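Local coordinates for 457aa long hypothetical protein (Pyrococcus horikoshii, PDB 2CSU) that is of unknown function but joins a Rossmann-type CoA binding domain to two domains related to those of succinyl-CoA ligases, at residues A[187-192]-A[216-221]; A[232-237]-A[268-273]; A[198-203]-A[228-233]; A[3-8]-A[91-96]; A[131-136]-A[144-149]. All coordinates share one frame; numbering follows the deposited sequence.

Contact 1. Residues A[187-192]-A[216-221]; sequences DVDFAE and GKKFME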
# COMPACT_ATOMS: atom_id res chain seq x y z
N ASP A 187 15.45 -29.74 6.24
CA ASP A 187 16.61 -30.09 5.43
C ASP A 187 17.18 -28.86 4.71
O ASP A 187 18.01 -28.12 5.23
CB ASP A 187 16.18 -31.13 4.41
CG ASP A 187 17.40 -31.91 3.94
OD1 ASP A 187 18.48 -31.64 4.45
OD2 ASP A 187 17.25 -32.76 3.07
N VAL A 188 16.75 -28.69 3.45
CA VAL A 188 17.19 -27.53 2.69
C VAL A 188 16.86 -26.23 3.44
O VAL A 188 15.76 -26.02 3.92
CB VAL A 188 16.46 -27.55 1.34
CG1 VAL A 188 16.85 -26.31 0.52
CG2 VAL A 188 16.83 -28.80 0.56
N ASP A 189 17.88 -25.36 3.57
CA ASP A 189 17.66 -24.12 4.31
C ASP A 189 18.00 -22.88 3.48
O ASP A 189 18.26 -22.95 2.28
CB ASP A 189 18.51 -24.14 5.58
CG ASP A 189 19.97 -24.37 5.23
OD1 ASP A 189 20.36 -24.02 4.11
OD2 ASP A 189 20.71 -24.87 6.07
N PHE A 190 17.95 -21.74 4.16
CA PHE A 190 18.26 -20.46 3.53
C PHE A 190 19.61 -20.51 2.82
O PHE A 190 19.72 -20.16 1.64
CB PHE A 190 18.32 -19.33 4.58
CG PHE A 190 16.99 -18.95 5.15
CD1 PHE A 190 15.97 -18.48 4.33
CD2 PHE A 190 16.77 -19.04 6.53
CE1 PHE A 190 14.74 -18.09 4.87
CE2 PHE A 190 15.55 -18.66 7.07
CZ PHE A 190 14.53 -18.19 6.25
N ALA A 191 20.63 -20.94 3.56
CA ALA A 191 21.99 -21.00 3.03
C ALA A 191 22.11 -21.79 1.73
O ALA A 191 22.69 -21.31 0.75
CB ALA A 191 22.92 -21.59 4.06
N GLU A 192 21.60 -23.01 1.73
CA GLU A 192 21.67 -23.84 0.55
C GLU A 192 20.89 -23.20 -0.58
O GLU A 192 21.30 -23.29 -1.74
CB GLU A 192 21.14 -25.24 0.86
CG GLU A 192 22.17 -26.16 1.51
CD GLU A 192 21.56 -27.11 2.53
OE1 GLU A 192 20.58 -27.81 2.19
OE2 GLU A 192 22.07 -27.17 3.67
N GLY A 216 23.63 -20.09 11.94
CA GLY A 216 23.91 -18.68 11.70
C GLY A 216 25.28 -18.47 11.05
O GLY A 216 25.49 -17.56 10.26
N LYS A 217 26.23 -19.33 11.40
CA LYS A 217 27.59 -19.24 10.87
C LYS A 217 27.62 -19.48 9.37
O LYS A 217 28.20 -18.70 8.62
CB LYS A 217 28.48 -20.27 11.57
CG LYS A 217 29.89 -20.40 11.01
CD LYS A 217 30.73 -19.15 11.24
CE LYS A 217 31.97 -19.13 10.37
NZ LYS A 217 31.66 -18.51 9.05
N LYS A 218 27.00 -20.58 8.93
CA LYS A 218 26.96 -20.94 7.51
C LYS A 218 26.18 -19.88 6.71
O LYS A 218 26.58 -19.50 5.61
CB LYS A 218 26.29 -22.31 7.35
CG LYS A 218 26.19 -22.79 5.92
CD LYS A 218 25.41 -24.10 5.83
CE LYS A 218 25.30 -24.60 4.38
NZ LYS A 218 24.47 -25.84 4.29
N PHE A 219 25.08 -19.42 7.29
CA PHE A 219 24.23 -18.41 6.67
C PHE A 219 25.02 -17.14 6.35
O PHE A 219 25.04 -16.66 5.21
CB PHE A 219 23.06 -18.07 7.60
CG PHE A 219 22.07 -17.10 7.02
CD1 PHE A 219 20.83 -17.54 6.55
CD2 PHE A 219 22.38 -15.74 6.94
CE1 PHE A 219 19.91 -16.63 6.02
CE2 PHE A 219 21.45 -14.82 6.41
CZ PHE A 219 20.21 -15.28 5.95
N MSE A 220 25.68 -16.59 7.37
CA MSE A 220 26.44 -15.36 7.18
C MSE A 220 27.57 -15.47 6.16
O MSE A 220 27.76 -14.57 5.34
CB MSE A 220 26.99 -14.87 8.52
CG MSE A 220 25.94 -14.17 9.40
SE MSE A 220 24.52 -13.52 8.46
CE MSE A 220 23.34 -13.36 9.73
N GLU A 221 28.31 -16.58 6.18
CA GLU A 221 29.41 -16.74 5.24
C GLU A 221 28.90 -16.95 3.82
O GLU A 221 29.54 -16.54 2.86
CB GLU A 221 30.32 -17.89 5.67
CG GLU A 221 31.62 -17.96 4.86
CD GLU A 221 32.41 -16.65 4.87
OE1 GLU A 221 32.82 -16.19 5.96
OE2 GLU A 221 32.62 -16.08 3.77

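Contact 2. Residues A[232-237]-A[268-273]; sequences IIALKA and SGVLVA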
# COMPACT_ATOMS: atom_id res chain seq x y z
N ILE A 232 20.53 -9.48 -1.36
CA ILE A 232 19.67 -10.25 -0.50
C ILE A 232 19.01 -9.27 0.46
O ILE A 232 19.70 -8.49 1.12
CB ILE A 232 20.48 -11.31 0.28
CG1 ILE A 232 21.11 -12.30 -0.71
CG2 ILE A 232 19.60 -12.01 1.30
CD1 ILE A 232 22.08 -13.30 -0.10
N ILE A 233 17.68 -9.28 0.52
CA ILE A 233 16.92 -8.39 1.39
C ILE A 233 16.17 -9.24 2.42
O ILE A 233 15.34 -10.08 2.04
CB ILE A 233 15.88 -7.54 0.60
CG1 ILE A 233 16.57 -6.70 -0.48
CG2 ILE A 233 15.18 -6.57 1.54
CD1 ILE A 233 17.24 -7.49 -1.57
N ALA A 234 16.44 -9.02 3.70
CA ALA A 234 15.80 -9.78 4.77
C ALA A 234 14.90 -8.97 5.69
O ALA A 234 15.26 -7.90 6.17
CB ALA A 234 16.86 -10.49 5.62
N LEU A 235 13.70 -9.51 5.92
CA LEU A 235 12.72 -8.91 6.82
C LEU A 235 12.73 -9.88 8.00
O LEU A 235 12.29 -11.02 7.87
CB LEU A 235 11.33 -8.87 6.16
CG LEU A 235 10.13 -8.54 7.08
CD1 LEU A 235 10.35 -7.18 7.76
CD2 LEU A 235 8.83 -8.53 6.27
N LYS A 236 13.28 -9.44 9.12
CA LYS A 236 13.39 -10.27 10.32
C LYS A 236 12.28 -9.94 11.32
O LYS A 236 12.10 -8.81 11.75
CB LYS A 236 14.75 -10.03 10.96
CG LYS A 236 14.88 -10.73 12.32
CD LYS A 236 15.17 -12.23 12.19
CE LYS A 236 15.36 -12.92 13.54
NZ LYS A 236 14.06 -13.15 14.17
N ALA A 237 11.50 -10.98 11.65
CA ALA A 237 10.40 -10.78 12.60
C ALA A 237 10.88 -10.94 14.04
O ALA A 237 11.70 -11.79 14.38
CB ALA A 237 9.32 -11.83 12.30
N SER A 268 27.37 -9.03 6.53
CA SER A 268 27.40 -9.99 5.44
C SER A 268 26.91 -9.41 4.11
O SER A 268 26.77 -10.14 3.12
CB SER A 268 26.57 -11.22 5.80
OG SER A 268 27.08 -11.84 6.96
N GLY A 269 26.62 -8.12 4.09
CA GLY A 269 26.16 -7.47 2.87
C GLY A 269 24.66 -7.55 2.66
O GLY A 269 24.15 -7.14 1.62
N VAL A 270 23.96 -8.10 3.65
CA VAL A 270 22.50 -8.26 3.61
C VAL A 270 21.77 -6.97 3.95
O VAL A 270 22.00 -6.36 5.00
CB VAL A 270 22.03 -9.35 4.60
CG1 VAL A 270 20.51 -9.48 4.57
CG2 VAL A 270 22.68 -10.69 4.24
N LEU A 271 20.88 -6.56 3.06
CA LEU A 271 20.11 -5.34 3.26
C LEU A 271 18.90 -5.69 4.11
O LEU A 271 18.27 -6.73 3.91
CB LEU A 271 19.69 -4.76 1.90
CG LEU A 271 20.80 -4.77 0.84
CD1 LEU A 271 20.30 -4.20 -0.48
CD2 LEU A 271 22.01 -3.99 1.35
N VAL A 272 18.58 -4.83 5.06
CA VAL A 272 17.47 -5.11 5.94
C VAL A 272 16.23 -4.28 5.66
O VAL A 272 16.31 -3.09 5.38
CB VAL A 272 17.88 -4.91 7.44
CG1 VAL A 272 16.66 -5.00 8.34
CG2 VAL A 272 18.90 -5.98 7.84
N ALA A 273 15.08 -4.93 5.73
CA ALA A 273 13.81 -4.26 5.51
C ALA A 273 13.07 -4.40 6.84
O ALA A 273 13.26 -5.39 7.54
CB ALA A 273 13.02 -4.96 4.38
O HOH W 1 22.49 -7.52 -0.28
O HOH W 2 14.11 -6.67 9.86

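Contact 3. Residues A[198-203]-A[228-233]; sequences ADTEED and KKKPII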
# COMPACT_ATOMS: atom_id res chain seq x y z
N ALA A 198 22.40 -17.90 -6.14
CA ALA A 198 23.50 -17.01 -6.47
C ALA A 198 23.89 -17.08 -7.94
O ALA A 198 24.39 -16.10 -8.49
CB ALA A 198 24.71 -17.34 -5.60
N ASP A 199 23.64 -18.22 -8.59
CA ASP A 199 24.04 -18.38 -9.99
C ASP A 199 22.99 -18.41 -11.09
O ASP A 199 23.33 -18.37 -12.27
CB ASP A 199 24.94 -19.61 -10.13
CG ASP A 199 26.26 -19.44 -9.40
OD1 ASP A 199 26.84 -18.34 -9.49
OD2 ASP A 199 26.70 -20.40 -8.74
N THR A 200 21.72 -18.50 -10.73
CA THR A 200 20.70 -18.51 -11.78
C THR A 200 20.73 -17.14 -12.45
O THR A 200 21.39 -16.22 -11.97
CB THR A 200 19.29 -18.75 -11.20
OG1 THR A 200 19.12 -17.95 -10.02
CG2 THR A 200 19.09 -20.22 -10.86
N GLU A 201 20.03 -17.00 -13.57
CA GLU A 201 20.05 -15.70 -14.22
C GLU A 201 18.72 -14.96 -14.04
O GLU A 201 18.64 -13.74 -14.10
CB GLU A 201 20.31 -15.92 -15.72
CG GLU A 201 21.80 -16.05 -16.03
CD GLU A 201 22.02 -15.88 -17.52
OE1 GLU A 201 21.28 -15.12 -18.13
OE2 GLU A 201 22.92 -16.51 -18.05
N GLU A 202 17.65 -15.75 -13.84
CA GLU A 202 16.33 -15.15 -13.72
C GLU A 202 16.15 -14.44 -12.37
O GLU A 202 15.40 -13.48 -12.23
CB GLU A 202 15.28 -16.25 -13.87
CG GLU A 202 15.12 -16.70 -15.32
CD GLU A 202 16.05 -17.86 -15.60
OE1 GLU A 202 17.19 -17.81 -15.17
OE2 GLU A 202 15.62 -18.81 -16.25
N ASP A 203 16.85 -14.96 -11.35
CA ASP A 203 16.77 -14.34 -10.03
C ASP A 203 17.77 -13.19 -9.90
O ASP A 203 18.96 -13.38 -9.72
CB ASP A 203 17.05 -15.41 -8.98
CG ASP A 203 16.13 -16.60 -9.22
OD1 ASP A 203 14.94 -16.48 -8.94
OD2 ASP A 203 16.61 -17.63 -9.69
N LYS A 228 27.86 -10.53 -3.02
CA LYS A 228 28.77 -9.88 -3.93
C LYS A 228 28.26 -9.97 -5.38
O LYS A 228 28.44 -9.05 -6.18
CB LYS A 228 30.15 -10.49 -3.71
CG LYS A 228 30.73 -9.98 -2.37
CD LYS A 228 32.20 -10.35 -2.15
CE LYS A 228 32.79 -9.70 -0.90
NZ LYS A 228 33.87 -10.52 -0.36
N LYS A 229 27.58 -11.09 -5.70
CA LYS A 229 26.97 -11.25 -7.03
C LYS A 229 25.62 -10.53 -7.15
O LYS A 229 25.40 -9.68 -8.01
CB LYS A 229 26.78 -12.75 -7.28
CG LYS A 229 28.10 -13.51 -7.26
CD LYS A 229 27.90 -15.00 -7.48
CE LYS A 229 29.22 -15.74 -7.74
NZ LYS A 229 28.97 -17.18 -7.90
N LYS A 230 24.67 -10.92 -6.28
CA LYS A 230 23.38 -10.24 -6.26
C LYS A 230 22.85 -10.06 -4.84
O LYS A 230 23.27 -10.73 -3.90
CB LYS A 230 22.38 -11.05 -7.09
CG LYS A 230 22.93 -12.42 -7.52
CD LYS A 230 21.82 -13.39 -7.92
CE LYS A 230 22.10 -14.08 -9.25
NZ LYS A 230 20.98 -14.95 -9.61
N PRO A 231 22.01 -9.03 -4.68
CA PRO A 231 21.49 -8.62 -3.37
C PRO A 231 20.50 -9.55 -2.68
O PRO A 231 19.74 -10.30 -3.31
CB PRO A 231 20.92 -7.22 -3.65
CG PRO A 231 20.49 -7.30 -5.04
CD PRO A 231 21.62 -8.06 -5.71
N ILE A 232 20.53 -9.48 -1.36
CA ILE A 232 19.67 -10.25 -0.50
C ILE A 232 19.01 -9.27 0.46
O ILE A 232 19.70 -8.49 1.12
CB ILE A 232 20.48 -11.31 0.28
CG1 ILE A 232 21.11 -12.30 -0.71
CG2 ILE A 232 19.60 -12.01 1.30
CD1 ILE A 232 22.08 -13.30 -0.10
N ILE A 233 17.68 -9.28 0.52
CA ILE A 233 16.92 -8.39 1.39
C ILE A 233 16.17 -9.24 2.42
O ILE A 233 15.34 -10.08 2.04
CB ILE A 233 15.88 -7.54 0.60
CG1 ILE A 233 16.57 -6.70 -0.48
CG2 ILE A 233 15.18 -6.57 1.54
CD1 ILE A 233 17.24 -7.49 -1.57

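Contact 4. Residues A[3-8]-A[91-96]; sequences DYFFNP and GVVIIT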
# COMPACT_ATOMS: atom_id res chain seq x y z
N ASP A 3 18.34 -27.84 -8.47
CA ASP A 3 17.73 -27.33 -9.70
C ASP A 3 16.48 -28.13 -10.07
O ASP A 3 15.51 -27.61 -10.59
CB ASP A 3 18.76 -27.43 -10.82
CG ASP A 3 18.19 -26.78 -12.07
OD1 ASP A 3 17.74 -25.64 -11.97
OD2 ASP A 3 18.20 -27.41 -13.13
N TYR A 4 16.59 -29.44 -9.79
CA TYR A 4 15.45 -30.32 -10.06
C TYR A 4 14.21 -29.89 -9.26
O TYR A 4 13.13 -30.42 -9.42
CB TYR A 4 15.84 -31.74 -9.68
CG TYR A 4 16.45 -31.76 -8.32
CD1 TYR A 4 15.64 -31.65 -7.19
CD2 TYR A 4 17.83 -31.89 -8.16
CE1 TYR A 4 16.20 -31.67 -5.93
CE2 TYR A 4 18.39 -31.90 -6.90
CZ TYR A 4 17.58 -31.79 -5.78
OH TYR A 4 18.13 -31.82 -4.51
N PHE A 5 14.43 -28.91 -8.36
CA PHE A 5 13.31 -28.40 -7.57
C PHE A 5 12.46 -27.42 -8.38
O PHE A 5 11.23 -27.41 -8.29
CB PHE A 5 13.88 -27.70 -6.34
CG PHE A 5 13.90 -28.65 -5.18
CD1 PHE A 5 12.71 -29.26 -4.77
CD2 PHE A 5 15.08 -28.91 -4.51
CE1 PHE A 5 12.72 -30.13 -3.69
CE2 PHE A 5 15.08 -29.79 -3.43
CZ PHE A 5 13.90 -30.40 -3.02
N PHE A 6 13.19 -26.57 -9.12
CA PHE A 6 12.53 -25.50 -9.85
C PHE A 6 12.44 -25.79 -11.35
O PHE A 6 11.74 -25.12 -12.10
CB PHE A 6 13.32 -24.21 -9.61
CG PHE A 6 13.46 -23.98 -8.13
CD1 PHE A 6 12.39 -23.47 -7.41
CD2 PHE A 6 14.66 -24.28 -7.50
CE1 PHE A 6 12.52 -23.27 -6.04
CE2 PHE A 6 14.78 -24.08 -6.13
CZ PHE A 6 13.71 -23.58 -5.39
N ASN A 7 13.12 -26.81 -11.85
CA ASN A 7 13.04 -27.18 -13.25
C ASN A 7 12.98 -28.71 -13.36
O ASN A 7 13.81 -29.34 -14.01
CB ASN A 7 14.26 -26.61 -14.00
CG ASN A 7 14.13 -25.11 -14.26
OD1 ASN A 7 13.17 -24.67 -14.90
ND2 ASN A 7 15.08 -24.31 -13.76
N PRO A 8 11.97 -29.32 -12.71
CA PRO A 8 11.80 -30.78 -12.73
C PRO A 8 11.31 -31.33 -14.07
O PRO A 8 10.54 -30.67 -14.78
CB PRO A 8 10.79 -31.01 -11.60
CG PRO A 8 9.93 -29.78 -11.67
CD PRO A 8 10.94 -28.67 -11.88
N GLY A 91 14.35 -34.61 -5.28
CA GLY A 91 13.88 -33.66 -4.28
C GLY A 91 12.43 -33.92 -3.87
O GLY A 91 11.60 -34.37 -4.64
N VAL A 92 12.15 -33.64 -2.58
CA VAL A 92 10.79 -33.83 -2.07
C VAL A 92 10.29 -32.60 -1.30
O VAL A 92 10.96 -32.06 -0.43
CB VAL A 92 10.79 -35.05 -1.16
CG1 VAL A 92 9.39 -35.27 -0.59
CG2 VAL A 92 11.21 -36.28 -1.93
N VAL A 93 9.09 -32.16 -1.65
CA VAL A 93 8.45 -31.07 -0.95
C VAL A 93 7.36 -31.75 -0.13
O VAL A 93 6.46 -32.40 -0.69
CB VAL A 93 7.76 -30.07 -1.89
CG1 VAL A 93 6.95 -29.08 -1.03
CG2 VAL A 93 8.79 -29.32 -2.75
N ILE A 94 7.46 -31.61 1.19
CA ILE A 94 6.49 -32.20 2.11
C ILE A 94 5.59 -31.08 2.59
O ILE A 94 5.99 -30.25 3.42
CB ILE A 94 7.18 -32.86 3.34
CG1 ILE A 94 8.08 -34.01 2.88
CG2 ILE A 94 6.12 -33.39 4.32
CD1 ILE A 94 8.86 -34.66 4.00
N ILE A 95 4.37 -31.05 2.07
CA ILE A 95 3.41 -30.03 2.43
C ILE A 95 2.82 -30.33 3.79
O ILE A 95 2.60 -29.44 4.61
CB ILE A 95 2.27 -29.95 1.39
CG1 ILE A 95 2.79 -29.34 0.10
CG2 ILE A 95 1.09 -29.17 1.94
CD1 ILE A 95 3.28 -27.91 0.25
N THR A 96 2.59 -31.61 4.04
CA THR A 96 2.00 -32.07 5.29
C THR A 96 2.64 -31.57 6.59
O THR A 96 3.87 -31.51 6.73
CB THR A 96 1.99 -33.59 5.31
OG1 THR A 96 1.41 -34.05 4.09
CG2 THR A 96 1.16 -34.12 6.50

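Contact 5. Residues A[131-136]-A[144-149]; sequences GIMNTH and ITVAKK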
# COMPACT_ATOMS: atom_id res chain seq x y z
N GLY A 131 4.96 -24.82 -0.18
CA GLY A 131 5.48 -25.31 -1.45
C GLY A 131 6.46 -24.33 -2.08
O GLY A 131 6.97 -23.42 -1.44
N ILE A 132 6.70 -24.56 -3.38
CA ILE A 132 7.63 -23.76 -4.19
C ILE A 132 7.03 -23.38 -5.56
O ILE A 132 6.12 -24.03 -6.07
CB ILE A 132 8.92 -24.56 -4.40
CG1 ILE A 132 8.61 -25.87 -5.14
CG2 ILE A 132 9.55 -24.92 -3.04
CD1 ILE A 132 9.88 -26.65 -5.49
N MSE A 133 7.56 -22.28 -6.15
CA MSE A 133 7.17 -21.87 -7.50
C MSE A 133 8.37 -21.52 -8.39
O MSE A 133 9.39 -21.00 -7.95
CB MSE A 133 6.28 -20.63 -7.43
CG MSE A 133 5.32 -20.58 -6.25
SE MSE A 133 4.18 -19.20 -6.42
CE MSE A 133 3.30 -19.39 -4.87
N ASN A 134 8.21 -21.83 -9.69
CA ASN A 134 9.08 -21.25 -10.71
C ASN A 134 8.24 -20.62 -11.82
O ASN A 134 7.88 -21.25 -12.80
CB ASN A 134 9.97 -22.35 -11.28
CG ASN A 134 11.01 -21.73 -12.18
OD1 ASN A 134 11.01 -20.54 -12.45
ND2 ASN A 134 11.94 -22.59 -12.65
N THR A 135 7.90 -19.34 -11.60
CA THR A 135 7.00 -18.65 -12.53
C THR A 135 7.55 -18.65 -13.95
O THR A 135 6.81 -18.61 -14.92
CB THR A 135 6.78 -17.22 -12.03
OG1 THR A 135 8.04 -16.57 -11.88
CG2 THR A 135 6.07 -17.23 -10.68
N HIS A 136 8.89 -18.68 -14.06
CA HIS A 136 9.51 -18.61 -15.38
C HIS A 136 9.07 -19.76 -16.29
O HIS A 136 9.02 -19.65 -17.51
CB HIS A 136 11.03 -18.64 -15.20
CG HIS A 136 11.69 -18.34 -16.52
ND1 HIS A 136 12.91 -18.82 -16.87
CD2 HIS A 136 11.21 -17.54 -17.56
CE1 HIS A 136 13.16 -18.32 -18.09
NE2 HIS A 136 12.16 -17.55 -18.54
N ILE A 144 -1.76 -22.73 -3.44
CA ILE A 144 -2.25 -21.36 -3.54
C ILE A 144 -2.02 -20.84 -4.97
O ILE A 144 -1.27 -21.44 -5.73
CB ILE A 144 -1.55 -20.40 -2.53
CG1 ILE A 144 -0.07 -20.24 -2.87
CG2 ILE A 144 -1.74 -20.92 -1.10
CD1 ILE A 144 0.62 -19.16 -2.03
N THR A 145 -2.68 -19.75 -5.34
CA THR A 145 -2.51 -19.22 -6.69
C THR A 145 -1.06 -18.80 -6.97
O THR A 145 -0.35 -18.35 -6.07
CB THR A 145 -3.48 -18.02 -6.93
OG1 THR A 145 -3.47 -17.69 -8.32
CG2 THR A 145 -3.04 -16.81 -6.14
N VAL A 146 -0.61 -18.96 -8.21
CA VAL A 146 0.75 -18.62 -8.60
C VAL A 146 0.99 -17.10 -8.63
O VAL A 146 0.12 -16.32 -9.01
CB VAL A 146 1.10 -19.23 -10.00
CG1 VAL A 146 0.44 -18.42 -11.11
CG2 VAL A 146 2.61 -19.28 -10.20
N ALA A 147 2.17 -16.68 -8.21
CA ALA A 147 2.48 -15.26 -8.22
C ALA A 147 2.72 -14.85 -9.66
O ALA A 147 2.91 -15.70 -10.54
CB ALA A 147 3.73 -14.99 -7.37
N LYS A 148 2.71 -13.54 -9.93
CA LYS A 148 2.98 -13.08 -11.28
C LYS A 148 4.45 -13.32 -11.58
O LYS A 148 5.26 -13.50 -10.67
CB LYS A 148 2.67 -11.59 -11.43
CG LYS A 148 1.18 -11.30 -11.55
CD LYS A 148 0.94 -9.86 -11.97
CE LYS A 148 -0.49 -9.65 -12.44
NZ LYS A 148 -0.70 -8.22 -12.84
N LYS A 149 4.80 -13.30 -12.86
CA LYS A 149 6.18 -13.51 -13.28
C LYS A 149 7.08 -12.35 -12.85
O LYS A 149 6.68 -11.19 -12.85
CB LYS A 149 6.19 -13.65 -14.80
CG LYS A 149 7.35 -14.51 -15.31
CD LYS A 149 7.24 -14.78 -16.81
CE LYS A 149 8.47 -15.49 -17.37
NZ LYS A 149 9.56 -14.53 -17.55

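Contact 1. Residues A[187-192]-A[216-221]
Lys218 NZ meets Glu192 OE2 at 2.8 Å, a salt bridge that ties the start of helix 190-197 to the start of helix 216-229. The lysine spans the gap with an extended chain whose CG is anti to the backbone N (chi1 180°), and on the way it passes the methyl group of Ala191, with Lys218 CE 3.9 Å from Ala191 CB. The Glu192 carboxylate serves two bases, since its OE1 pairs with Arg123. Asp189 OD2, 4.3 Å from Lys218 NZ, is beyond a salt bridge but probably adds to the negative field around the ammonium. Its other oxygen, Asp189 OD1, works as the N-cap, accepting from Glu192 N at 2.9 Å in a straight bond (179°). On the buried side Phe190 CB sits at the edge of the Phe219 ring, near its plane, 3.4 Å from Phe219 CE1. The two ring planes are turned 84° against each other, and both rings rest on Leu208 and Ile210 of strand 205-210. Two helices set side by side over a parallel strand, phenyl groups inward and ion pair farther out, are characteristic of a flavodoxin-like alpha/beta domain.

Contact 2. Residues A[232-237]-A[268-273]
Ala234 is gripped by strand 271-273 at both of its polar backbone atoms. Its N donates to Leu271 O at 2.9 Å, and its O accepts from Ala273 N at 3.0 Å, a donor standing 38° out of the carbonyl plane. Leu271 N bonds to Ile232 O as well, which sets Ile233 beside Leu271 and Ala234 beside Val272 in a parallel pair. Packing is tight around the small residues. On one face Ala234 CB meets Val270 CG1 at 3.9 Å; that branch, anti to the backbone N (chi1 178°), also nears Ile232 CG2. Phe265 of helix 258-267 lies over Val270 and Val272 there. On the other face Ile233 CG2 touches Ala273 CB at 3.9 Å, beneath Met282 and Met279 of helix 276-283. Helices on both faces of a parallel sheet mark the flavodoxin-like fold, and the chain from 232-236 through helix 258-267 to 271-273 makes a beta-alpha-beta crossover. Gly269, with positive phi, ends that helix in a Schellman motif. The far end of the pair is looser: Lys236 N and Ala273 O stand 4.3 Å apart, with a water between them that accepts from Lys236 N at 3.0 Å and lies 2.8 Å from Ala273 O. Another water, at the opposite end, accepts from Ile232 N and lies close to Gly269 O. In the partly exposed Lys236, NZ bonds to the carbonyl oxygens of Ala237 and Glu211, and the side chain makes a cation-pi contact with Tyr261.

Contact 3. Residues A[198-203]-A[228-233]
Lys230 NZ is held by backbone carbonyls: it donates to Asp203 O at 2.6 Å and to Thr200 O at 2.7 Å, with Leu197 O as a third acceptor. The Asp203 bond lies in its carbonyl plane, whereas at Thr200 the ammonium stands above the plane, 46° out of it. A chain bent at chi3 brings the lysine to this cluster of oxygens. Its chi1 of 8° nearly eclipses CG with the backbone N, a sign of strain if the model is right. The aliphatic part is close-fitting too, Lys230 CE lying 3.1 Å from Ala198 O. Through this one side chain the loop between helix 190-197 and strand 205-210 is fastened to the turn between helix 216-229 and strand 232-236, the links that lead into two adjacent parallel strands of the flavodoxin-like sheet. Ionic pairing adds a second tie nearer the surface, where Lys229 NZ binds Asp199 OD1 at 2.9 Å through the syn lone pair of the carboxylate. Apolar contact is slight: Lys229 CD passes the carbonyl of Ala198 and lies 4.4 Å from Ala198 CB. Within the loop, Thr200 OG1 donates to the anti lone pair of Asp203 OD2 at 2.6 Å. The same carboxylate makes a salt bridge with Lys178 and accepts from Ser177 OG, which fixes the loop whose carbonyls receive Lys230.

Contact 4. Residues A[3-8]-A[91-96]
Tyr4 brings its ring corner CE1 to 3.5 Å from Gly91 CA, near the start of strand 91-94. Its CG lies between the backbone N and the carbonyl carbon (chi1 49°), the crowded position. Farther out, Tyr4 CE1 stands over one face of the next residue's ring, 3.2 Å above the plane of Phe5 and toward its rim. Phe5 then drives its own tip at the strand, with Phe5 CZ 3.5 Å from Gly91 CA. Because Gly91 has no side chain, both rings can settle on its backbone. Phe5 CE1 also reaches Val93 CG2 at 4.1 Å. Strand 91-94 lies in the five-stranded parallel sheet of the Rossmann-type CoA binding domain, between strands 67-70 and 123-125, and Phe5 also touches Leu67 and Ile125 of those neighbours as well as Ile132. Phe6 looks elsewhere: its ring takes Phe5 CB on one face and meets the Tyr196 ring at a shallow angle. Phe6 N and Asn7 N both donate to Asp3 O, the former at 2.9 Å, which curls the segment into a tight turn. Phe6 O accepts from Asn134 ND2, while Pro8 packs on Leu67 as the chain enters strand 10-14.

Contact 5. Residues A[131-136]-A[144-149]
Met133, a selenomethionine, pushes an extended side chain into a hollow lined by residues 144-147. Its tip, Met133 CE, rests 3.9 Å from Ile144 CD1, the two side chains crossing at about a right angle. Behind the tip, Met133 SE lies 3.7 Å from Ala147 N and touches Val146 CG2 and Ala147 CB. Thr135 supplies the next bump. Its methyl, anti to the carbonyl carbon, fits against the backbone, with Thr135 CG2 3.5 Å from Ala147 O and near Val146 CG2. Past it Lys149 folds over the outside: a bend at chi4 (-78°) turns NZ, and Lys149 CE comes to the edge of the imidazole, in its plane, 3.4 Å from His136 CD2. Residues 133-136 run within 24° of the direction of 144-149. In one mixed sheet, strands 131-134 and 148-149 both pair with strand 175-181. Thr135 OG1 has the carbonyls of Phe176, the stronger partner, and Ser177 in hydrogen-bonding reach, its one proton shared or alternating between them. With no hydrogen bond between the segments, van der Waals contact of the Met133 side chain and Thr135 methyl holds the inner part; at the exposed margin, lysine and histidine would repel if the histidine were protonated.

Contact 4 comes first along the chain, then contact 5, and both close before the others open. Their centres are 13 Å apart, and Asn134 with Phe6 joins them where the Rossmann-type domain meets the mixed sheet of the flavodoxin-like domain. Contacts 1, 2 and 3 lie within that second domain. Contacts 1 and 3, their centres about 15 Å apart, both use the helix of residues 216-229, and their segments alternate in sequence; contacts 2 and 3 share Ile232 and Ile233 on strand 232-236. Contacts 2 and 5, with centres about 22 Å apart, reach the same sheet at different strands. Contacts 4 and 5 thus meet at the domain junction, while 1, 2 and 3 tie helices and strands within the flavodoxin-like domain.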